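Competence/damage-inducible protein CinA (Agrobacterium tumefaciens, PDB 2A9S) is of uncharacterised function but belongs to the competence/damage-inducible CinA family, whose C-terminal domain acts as a nicotinamide mononucleotide deamidase in relatives. Local coordinates at residues E32-G37 and V104-I109. Sequence-based numbering, arbitrary orientation.
Sequences ESCTGG and VAVTGI
Ser33 and Val106 supply the direct backbone bond between the end of one strand and its parallel neighbour: Ser33 N donates to Val106 O over 3.1 Å, with an N-H...O angle of 144°. Glu32, the residue before Ser33, forms a parallel bridge with Val106, and the two send their side chains to the same face of the sheet. There one methyl of Val106 does most of the touching. Its CG2 lies 3.4 Å from Thr35 OG1, the two side chains crossing at about a right angle, and 4.1 Å from Cys34 SG. The sulphur of Cys34 sits between the backbone N and the carbonyl carbon of its own residue (chi1 57°), which brings SG to 3.4 Å from Gly108 N.

Ser33 and Thr107 meet through water. Their hydroxyls, both anti to the backbone N, are 4.1 Å apart, and a single water bridges them, 2.6 Å from Ser33 OG and 2.6 Å from Thr107 OG1; the water donates to Thr107 OG1 and Gly108 O. Lys65 and the carbonyl of Ala81 hold these hydroxyls from beyond.

Further out, a type I turn from Ser33 to Gly36 folds the chain back towards Glu32. Thr35 OG1 donates to the anti side of Glu32 OE1 at 2.6 Å, and Gly37 N adds a weak bond to the same oxygen. The carboxylate also receives the amides of Ile39 and Ala40, so it ties the turn to the first turn of helix 38-43, with Gly37 at the N-cap position. Helix 147-167 covers Thr35 and Val106. This is a strand-turn-helix connection at the C-terminal ends of two adjacent parallel strands, 28-32 and 102-108, inside the mixed sheet of an alpha/beta fold, a place where such folds commonly build their ligand sites.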
loop_
_atom_site.group_PDB
_atom_site.type_symbol
_atom_site.label_atom_id
_atom_site.label_comp_id
_atom_site.label_asym_id
_atom_site.label_seq_id
_atom_site.Cartn_x
_atom_site.Cartn_y
_atom_site.Cartn_z
ATOM N N GLU A 32 3.050 3.924 5.108
ATOM C CA GLU A 32 3.974 4.314 4.057
ATOM C C GLU A 32 3.633 5.676 3.488
ATOM O O GLU A 32 2.506 5.929 3.072
ATOM C CB GLU A 32 3.957 3.282 2.918
ATOM C CG GLU A 32 4.203 1.847 3.413
ATOM C CD GLU A 32 4.319 0.876 2.305
ATOM O OE1 GLU A 32 5.064 1.182 1.348
ATOM O OE2 GLU A 32 3.684 -0.199 2.428
ATOM N N SER A 33 4.626 6.537 3.435
ATOM C CA SER A 33 4.446 7.785 2.753
ATOM C C SER A 33 5.180 7.612 1.388
ATOM O O SER A 33 4.549 7.195 0.360
ATOM C CB SER A 33 4.935 8.908 3.682
ATOM O OG SER A 33 4.600 10.214 3.216
ATOM N N CYS A 34 6.496 7.809 1.417
ATOM C CA CYS A 34 7.311 7.894 0.206
ATOM C C CYS A 34 7.373 6.627 -0.656
ATOM O O CYS A 34 7.532 6.758 -1.863
ATOM C CB CYS A 34 8.720 8.363 0.546
ATOM S SG CYS A 34 9.546 7.312 1.734
ATOM N N THR A 35 7.236 5.435 -0.048
ATOM C CA THR A 35 7.272 4.149 -0.811
ATOM C C THR A 35 5.927 3.792 -1.433
ATOM O O THR A 35 5.829 2.867 -2.239
ATOM C CB THR A 35 7.689 2.947 0.074
ATOM O OG1 THR A 35 6.915 2.957 1.293
ATOM C CG2 THR A 35 9.201 2.998 0.401
ATOM N N GLY A 36 4.889 4.516 -1.043
ATOM C CA GLY A 36 3.568 4.451 -1.715
ATOM C C GLY A 36 2.860 3.087 -1.746
ATOM O O GLY A 36 1.970 2.868 -2.581
ATOM N N GLY A 37 3.236 2.182 -0.842
ATOM C CA GLY A 37 2.637 0.847 -0.801
ATOM C C GLY A 37 3.603 -0.276 -1.174
ATOM O O GLY A 37 3.243 -1.449 -1.054
ATOM N N VAL A 104 6.026 -0.978 10.798
ATOM C CA VAL A 104 7.133 -0.205 10.236
ATOM C C VAL A 104 6.523 0.989 9.510
ATOM O O VAL A 104 5.539 0.830 8.768
ATOM C CB VAL A 104 8.039 -1.061 9.280
ATOM C CG1 VAL A 104 7.217 -1.710 8.133
ATOM C CG2 VAL A 104 9.287 -0.216 8.788
ATOM N N ALA A 105 7.140 2.161 9.702
ATOM C CA ALA A 105 6.666 3.419 9.129
ATOM C C ALA A 105 7.809 4.121 8.400
ATOM O O ALA A 105 8.934 4.130 8.899
ATOM C CB ALA A 105 6.135 4.334 10.246
ATOM N N VAL A 106 7.523 4.695 7.238
ATOM C CA VAL A 106 8.559 5.426 6.482
ATOM C C VAL A 106 8.003 6.753 5.995
ATOM O O VAL A 106 6.831 6.824 5.539
ATOM C CB VAL A 106 9.162 4.591 5.291
ATOM C CG1 VAL A 106 9.748 3.267 5.795
ATOM C CG2 VAL A 106 8.132 4.338 4.164
ATOM N N THR A 107 8.824 7.811 6.101
ATOM C CA THR A 107 8.446 9.107 5.575
ATOM C C THR A 107 9.718 9.746 5.001
ATOM O O THR A 107 10.750 9.817 5.703
ATOM C CB THR A 107 7.774 10.049 6.631
ATOM O OG1 THR A 107 7.470 11.304 6.005
ATOM C CG2 THR A 107 8.645 10.287 7.855
ATOM N N GLY A 108 9.672 10.105 3.719
ATOM C CA GLY A 108 10.889 10.646 3.090
ATOM C C GLY A 108 10.629 11.405 1.812
ATOM O O GLY A 108 9.459 11.638 1.448
ATOM N N ILE A 109 11.734 11.768 1.136
ATOM C CA ILE A 109 11.679 12.547 -0.092
ATOM C C ILE A 109 12.260 11.729 -1.236
ATOM O O ILE A 109 13.476 11.614 -1.353
ATOM C CB ILE A 109 12.463 13.875 0.032
ATOM C CG1 ILE A 109 11.952 14.640 1.253
ATOM C CG2 ILE A 109 12.316 14.673 -1.250
ATOM C CD1 ILE A 109 12.849 15.813 1.699
HETATM O O HOH W 1 6.879 11.499 3.449
#